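Local coordinates for acyl-ACP thioesterase (Bacteroides thetaiotaomicron, PDB 2ESS), which probably hydrolyses the thioester of fatty acyl-[acyl carrier protein], releasing the fatty acid in lipid biosynthesis, and binds calcium, at residues Gly32-Asn37 with Glu77-Gln82; Phe97-Ile100 with Lys106-Tyr109. All coordinates share one frame; numbering follows the deposited sequence.

Contact 1 (Gly32-Asn37 with Glu77-Gln82)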
ATOM      1  N   GLY A  32      -3.029   9.782   0.802  1.00 34.73           N
ATOM      2  CA  GLY A  32      -4.106   9.803  -0.213  1.00 34.12           C
ATOM      3  C   GLY A  32      -5.052   8.609  -0.077  1.00 35.48           C
ATOM      4  O   GLY A  32      -6.264   8.787  -0.047  1.00 34.50           O
ATOM      5  N   ASN A  33      -4.491   7.411   0.057  1.00 35.49           N
ATOM      6  CA  ASN A  33      -5.270   6.174   0.298  1.00 35.20           C
ATOM      7  C   ASN A  33      -6.197   6.335   1.517  1.00 34.17           C
ATOM      8  O   ASN A  33      -7.420   6.082   1.417  1.00 34.44           O
ATOM      9  CB  ASN A  33      -4.370   4.936   0.464  1.00 36.59           C
ATOM     10  CG  ASN A  33      -5.193   3.614   0.612  1.00 40.46           C
ATOM     11  OD1 ASN A  33      -5.984   3.290  -0.242  1.00 46.43           O
ATOM     12  ND2 ASN A  33      -5.035   2.924   1.718  1.00 50.99           N
ATOM     13  N   HIS A  34      -5.647   6.796   2.641  1.00 33.34           N
ATOM     14  CA  HIS A  34      -6.462   7.019   3.841  1.00 32.84           C
ATOM     15  C   HIS A  34      -7.589   8.054   3.609  1.00 32.46           C
ATOM     16  O   HIS A  34      -8.738   7.843   4.026  1.00 35.54           O
ATOM     17  CB  HIS A  34      -5.584   7.439   5.019  1.00 32.15           C
ATOM     18  CG  HIS A  34      -4.724   6.320   5.547  1.00 33.49           C
ATOM     19  ND1 HIS A  34      -5.209   5.053   5.758  1.00 49.83           N
ATOM     20  CD2 HIS A  34      -3.432   6.294   5.938  1.00 49.53           C
ATOM     21  CE1 HIS A  34      -4.251   4.287   6.248  1.00 48.74           C
ATOM     22  NE2 HIS A  34      -3.163   5.019   6.375  1.00 43.15           N
ATOM     23  N   LEU A  35      -7.252   9.181   3.001  1.00 33.77           N
ATOM     24  CA  LEU A  35      -8.254  10.240   2.716  1.00 31.07           C
ATOM     25  C   LEU A  35      -9.393   9.680   1.881  1.00 31.50           C
ATOM     26  O   LEU A  35     -10.546   9.831   2.244  1.00 33.21           O
ATOM     27  CB  LEU A  35      -7.612  11.459   2.041  1.00 31.92           C
ATOM     28  CG  LEU A  35      -6.454  12.144   2.793  1.00 29.84           C
ATOM     29  CD1 LEU A  35      -5.894  13.306   1.939  1.00 30.95           C
ATOM     30  CD2 LEU A  35      -6.823  12.608   4.230  1.00 32.73           C
ATOM     31  N   LEU A  36      -9.085   9.006   0.768  1.00 31.15           N
ATOM     32  CA  LEU A  36     -10.117   8.484  -0.121  1.00 33.38           C
ATOM     33  C   LEU A  36     -10.957   7.385   0.527  1.00 32.49           C
ATOM     34  O   LEU A  36     -12.168   7.358   0.374  1.00 32.26           O
ATOM     35  CB  LEU A  36      -9.488   8.028  -1.448  1.00 35.53           C
ATOM     36  CG  LEU A  36      -8.759   9.151  -2.208  1.00 37.85           C
ATOM     37  CD1 LEU A  36      -8.211   8.666  -3.595  1.00 35.57           C
ATOM     38  CD2 LEU A  36      -9.686  10.372  -2.380  1.00 39.38           C
ATOM     39  N   ASN A  37     -10.327   6.504   1.296  1.00 33.03           N
ATOM     40  CA  ASN A  37     -11.074   5.501   2.059  1.00 33.01           C
ATOM     41  C   ASN A  37     -11.985   6.162   3.082  1.00 34.38           C
ATOM     42  O   ASN A  37     -13.098   5.668   3.327  1.00 37.88           O
ATOM     43  CB  ASN A  37     -10.132   4.534   2.794  1.00 32.69           C
ATOM     44  CG  ASN A  37      -9.458   3.514   1.853  1.00 39.78           C
ATOM     45  OD1 ASN A  37      -9.976   3.186   0.805  1.00 40.43           O
ATOM     46  ND2 ASN A  37      -8.309   2.997   2.269  1.00 37.46           N
ATOM     47  N   GLU A  77       3.328   6.176  14.925  1.00 33.19           N
ATOM     48  CA  GLU A  77       2.500   7.157  15.602  1.00 34.71           C
ATOM     49  C   GLU A  77       1.054   6.985  15.196  1.00 32.01           C
ATOM     50  O   GLU A  77       0.748   6.648  14.056  1.00 31.99           O
ATOM     51  CB  GLU A  77       2.899   8.571  15.235  1.00 31.53           C
ATOM     52  CG  GLU A  77       4.247   8.990  15.663  1.00 38.76           C
ATOM     53  CD  GLU A  77       4.490  10.491  15.421  1.00 41.03           C
ATOM     54  OE1 GLU A  77       3.841  11.135  14.505  1.00 37.25           O
ATOM     55  OE2 GLU A  77       5.345  11.014  16.166  1.00 37.87           O
ATOM     56  N   LYS A  78       0.173   7.251  16.147  1.00 32.03           N
ATOM     57  CA  LYS A  78      -1.226   7.393  15.870  1.00 34.89           C
ATOM     58  C   LYS A  78      -1.443   8.709  15.161  1.00 31.87           C
ATOM     59  O   LYS A  78      -0.723   9.686  15.381  1.00 32.70           O
ATOM     60  CB  LYS A  78      -2.027   7.403  17.162  1.00 37.34           C
ATOM     61  CG  LYS A  78      -2.061   6.060  17.886  1.00 37.35           C
ATOM     62  CD  LYS A  78      -2.780   6.213  19.233  1.00 41.91           C
ATOM     63  CE  LYS A  78      -2.615   4.984  20.102  1.00 51.88           C
ATOM     64  NZ  LYS A  78      -2.921   5.319  21.520  1.00 64.78           N
ATOM     65  N   PHE A  79      -2.455   8.708  14.321  1.00 31.10           N
ATOM     66  CA  PHE A  79      -2.957   9.892  13.689  1.00 30.63           C
ATOM     67  C   PHE A  79      -4.418   9.697  13.350  1.00 31.97           C
ATOM     68  O   PHE A  79      -4.953   8.602  13.449  1.00 33.18           O
ATOM     69  CB  PHE A  79      -2.103  10.308  12.470  1.00 32.21           C
ATOM     70  CG  PHE A  79      -2.206   9.400  11.265  1.00 29.78           C
ATOM     71  CD1 PHE A  79      -1.423   8.250  11.179  1.00 30.40           C
ATOM     72  CD2 PHE A  79      -3.032   9.730  10.181  1.00 34.37           C
ATOM     73  CE1 PHE A  79      -1.470   7.409  10.076  1.00 35.11           C
ATOM     74  CE2 PHE A  79      -3.070   8.899   9.052  1.00 31.81           C
ATOM     75  CZ  PHE A  79      -2.290   7.747   8.998  1.00 34.70           C
ATOM     76  N   SER A  80      -5.084  10.774  12.990  1.00 32.67           N
ATOM     77  CA  SER A  80      -6.477  10.640  12.580  1.00 36.51           C
ATOM     78  C   SER A  80      -6.817  11.568  11.429  1.00 34.74           C
ATOM     79  O   SER A  80      -6.093  12.547  11.151  1.00 32.51           O
ATOM     80  CB  SER A  80      -7.406  10.847  13.785  1.00 39.98           C
ATOM     81  OG  SER A  80      -7.218  12.120  14.293  1.00 42.97           O
ATOM     82  N   VAL A  81      -7.904  11.211  10.761  1.00 33.07           N
ATOM     83  CA  VAL A  81      -8.427  11.965   9.648  1.00 32.68           C
ATOM     84  C   VAL A  81      -9.867  12.347   9.978  1.00 33.88           C
ATOM     85  O   VAL A  81     -10.680  11.504  10.412  1.00 32.52           O
ATOM     86  CB  VAL A  81      -8.370  11.129   8.369  1.00 34.46           C
ATOM     87  CG1 VAL A  81      -9.058  11.861   7.190  1.00 34.31           C
ATOM     88  CG2 VAL A  81      -6.934  10.722   8.051  1.00 36.08           C
ATOM     89  N   GLN A  82     -10.188  13.614   9.774  1.00 33.70           N
ATOM     90  CA  GLN A  82     -11.569  14.093   9.829  1.00 32.51           C
ATOM     91  C   GLN A  82     -11.956  14.465   8.402  1.00 31.59           C
ATOM     92  O   GLN A  82     -11.137  14.972   7.646  1.00 33.91           O
ATOM     93  CB  GLN A  82     -11.707  15.307  10.738  1.00 28.77           C
ATOM     94  CG  GLN A  82     -11.718  14.980  12.211  1.00 36.15           C
ATOM     95  CD  GLN A  82     -11.571  16.197  13.063  1.00 40.08           C
ATOM     96  OE1 GLN A  82     -11.233  17.268  12.584  1.00 50.96           O
ATOM     97  NE2 GLN A  82     -11.825  16.041  14.334  1.00 52.01           N
TER
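H34 and F79 meet as an offset edge-to-face aromatic pair, with ring centroids 5.6 Å apart and planes inclined at 63°. The phenyl ring offers its edge: F79 CZ comes to the imidazole obliquely, 3.6 Å from H34 CD2, which lies in the plane of the phenyl ring. The strand directs the CB of F79 at the helix, and CG, set between the backbone N and the carbonyl carbon (chi1 70°), settles how the ring is swung about that bond. Beside the rings runs a purely aliphatic touch, in which L35 CD2 meets V81 CG1 at 3.8 Å and the two side chains cross at about a right angle. F79 and V81 are alternate residues of the strand, so both can face the helix. A second shell packs round these groups: the ring of F13, on the adjoining strand 9-14, meets both H34 and F79, while F97 touches both L35 and V81. On another side of the helix, N33 is hydrogen-bonded to E16 of the second subunit. A long helix wrapped by a curved antiparallel sheet, here 28-45 against 78-88, is the defining arrangement of the hotdog fold.

Contact 2 (Phe97-Ile100 with Lys106-Tyr109)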
ATOM      1  N   PHE A  97     -10.936  17.672   4.285  1.00 32.63           N
ATOM      2  CA  PHE A  97     -10.263  16.800   5.262  1.00 30.77           C
ATOM      3  C   PHE A  97      -9.345  17.616   6.175  1.00 30.90           C
ATOM      4  O   PHE A  97      -8.802  18.666   5.780  1.00 28.46           O
ATOM      5  CB  PHE A  97      -9.374  15.744   4.592  1.00 28.65           C
ATOM      6  CG  PHE A  97     -10.055  14.910   3.588  1.00 31.21           C
ATOM      7  CD1 PHE A  97     -10.122  15.324   2.269  1.00 31.82           C
ATOM      8  CD2 PHE A  97     -10.595  13.673   3.942  1.00 33.54           C
ATOM      9  CE1 PHE A  97     -10.737  14.524   1.319  1.00 39.89           C
ATOM     10  CE2 PHE A  97     -11.207  12.888   3.013  1.00 36.37           C
ATOM     11  CZ  PHE A  97     -11.297  13.315   1.699  1.00 34.08           C
ATOM     12  N   ALA A  98      -9.194  17.128   7.403  1.00 30.79           N
ATOM     13  CA  ALA A  98      -8.153  17.604   8.316  1.00 31.93           C
ATOM     14  C   ALA A  98      -7.365  16.363   8.764  1.00 32.34           C
ATOM     15  O   ALA A  98      -7.907  15.264   8.904  1.00 32.76           O
ATOM     16  CB  ALA A  98      -8.760  18.336   9.504  1.00 32.26           C
ATOM     17  N   VAL A  99      -6.062  16.508   8.908  1.00 34.33           N
ATOM     18  CA  VAL A  99      -5.218  15.436   9.455  1.00 32.83           C
ATOM     19  C   VAL A  99      -4.713  15.878  10.817  1.00 31.98           C
ATOM     20  O   VAL A  99      -4.197  17.002  10.968  1.00 31.22           O
ATOM     21  CB  VAL A  99      -4.024  15.152   8.503  1.00 34.32           C
ATOM     22  CG1 VAL A  99      -3.147  13.995   9.042  1.00 32.12           C
ATOM     23  CG2 VAL A  99      -4.584  14.849   7.086  1.00 39.46           C
ATOM     24  N   ILE A 100      -4.839  14.989  11.804  1.00 33.38           N
ATOM     25  CA  ILE A 100      -4.578  15.325  13.189  1.00 32.81           C
ATOM     26  C   ILE A 100      -3.502  14.394  13.700  1.00 32.95           C
ATOM     27  O   ILE A 100      -3.584  13.182  13.513  1.00 34.29           O
ATOM     28  CB  ILE A 100      -5.846  15.231  14.075  1.00 32.09           C
ATOM     29  CG1 ILE A 100      -6.918  16.218  13.597  1.00 41.55           C
ATOM     30  CG2 ILE A 100      -5.531  15.598  15.500  1.00 32.59           C
ATOM     31  CD1 ILE A 100      -7.751  15.717  12.500  1.00 51.51           C
ATOM     32  N   LYS A 106      -3.742  19.804  14.559  1.00 39.97           N
ATOM     33  CA  LYS A 106      -3.953  19.762  13.126  1.00 38.45           C
ATOM     34  C   LYS A 106      -2.634  19.973  12.400  1.00 36.87           C
ATOM     35  O   LYS A 106      -1.956  20.957  12.606  1.00 37.32           O
ATOM     36  CB  LYS A 106      -5.046  20.749  12.691  1.00 42.70           C
ATOM     37  CG  LYS A 106      -6.441  20.103  12.756  1.00 47.27           C
ATOM     38  CD  LYS A 106      -7.523  21.107  12.660  1.00 54.40           C
ATOM     39  CE  LYS A 106      -8.854  20.513  13.035  1.00 58.40           C
ATOM     40  NZ  LYS A 106      -8.903  20.069  14.436  1.00 60.36           N
ATOM     41  N   ILE A 107      -2.228  18.983  11.618  1.00 33.85           N
ATOM     42  CA  ILE A 107      -0.949  19.025  10.899  1.00 35.65           C
ATOM     43  C   ILE A 107      -1.111  19.150   9.375  1.00 36.42           C
ATOM     44  O   ILE A 107      -0.134  19.387   8.650  1.00 36.99           O
ATOM     45  CB  ILE A 107      -0.028  17.813  11.224  1.00 31.54           C
ATOM     46  CG1 ILE A 107      -0.703  16.470  10.896  1.00 33.55           C
ATOM     47  CG2 ILE A 107       0.500  17.940  12.683  1.00 33.57           C
ATOM     48  CD1 ILE A 107       0.204  15.255  10.857  1.00 34.75           C
ATOM     49  N   GLY A 108      -2.327  18.999   8.898  1.00 39.07           N
ATOM     50  CA  GLY A 108      -2.595  19.228   7.480  1.00 37.56           C
ATOM     51  C   GLY A 108      -4.075  19.244   7.139  1.00 37.63           C
ATOM     52  O   GLY A 108      -4.942  18.932   7.981  1.00 33.97           O
ATOM     53  N   TYR A 109      -4.346  19.628   5.886  1.00 34.46           N
ATOM     54  CA  TYR A 109      -5.682  19.687   5.349  1.00 32.96           C
ATOM     55  C   TYR A 109      -5.684  19.148   3.934  1.00 32.40           C
ATOM     56  O   TYR A 109      -4.672  19.131   3.293  1.00 31.50           O
ATOM     57  CB  TYR A 109      -6.213  21.107   5.319  1.00 33.53           C
ATOM     58  CG  TYR A 109      -6.366  21.709   6.654  1.00 36.41           C
ATOM     59  CD1 TYR A 109      -7.469  21.424   7.436  1.00 37.47           C
ATOM     60  CD2 TYR A 109      -5.380  22.538   7.166  1.00 39.84           C
ATOM     61  CE1 TYR A 109      -7.589  21.969   8.723  1.00 44.00           C
ATOM     62  CE2 TYR A 109      -5.484  23.078   8.434  1.00 40.68           C
ATOM     63  CZ  TYR A 109      -6.590  22.796   9.196  1.00 41.98           C
ATOM     64  OH  TYR A 109      -6.668  23.355  10.432  1.00 43.01           O
TER
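Y109 and A98 share one face of the sheet as a non-hydrogen-bonded antiparallel pair, and the tyrosine ring comes obliquely to the methyl group, A98 CB lying 3.9 Å from Y109 CE1. At its edge the same ring meets the carbonyl of F97, the residue just before A98, with F97 O standing 3.5 Å from Y109 CD1. An alanine in place of Y109 would probably open a gap beside the A98 methyl and take away the ring edge next to F97 O. On the same face I100 and K106 lie side by side and point the same way, I100 CG1 against K106 CG at 4.0 Å; the lysine chain then extends until its CE also reaches A98 CB. V99 is paired with G108 across from that face. Two residues, I107 and G108, sit opposite the single V99, a classic beta bulge that shifts the register by one. The bulge brings I107 against V99, and with I107 CG1 set between its backbone N and carbonyl carbon (chi1 58°) that branch meets V99 CG1 at 3.9 Å, the side chains crossing obliquely. V99 O accordingly receives two N-H groups, a good bond from I107 N at 2.9 Å and a weak one from G108 N at 3.4 Å. In return V99 N gives G108 O a nearly straight bond of 2.8 Å, 174° at the hydrogen. The hairpin 92-100/106-118 is flanked by strand 78-88, hydrogen-bonded through A98 and I100, and by strand 58-69, hydrogen-bonded through Y109, while F97 packs on A39 of helix 28-45.

In the fold
From the N terminus, the chain passes through helix 28-45 and strand 58-69 before strand 78-88 returns to the helix, so contact 1 closes a loop of 39 residues. Contact 2 follows in series: strand 92-100 comes directly after 78-88, and five residues later the chain folds back as strand 106-118, closing a short hairpin. The two loops neither nest nor cross, yet the contacts touch, their centres about 9 Å apart. Hydrogen bonds from I100 N to S80 O and from A98 N to Q82 O join them within one sheet. Contact 1 thus ties sheet to helix, and contact 2 ties strand to strand.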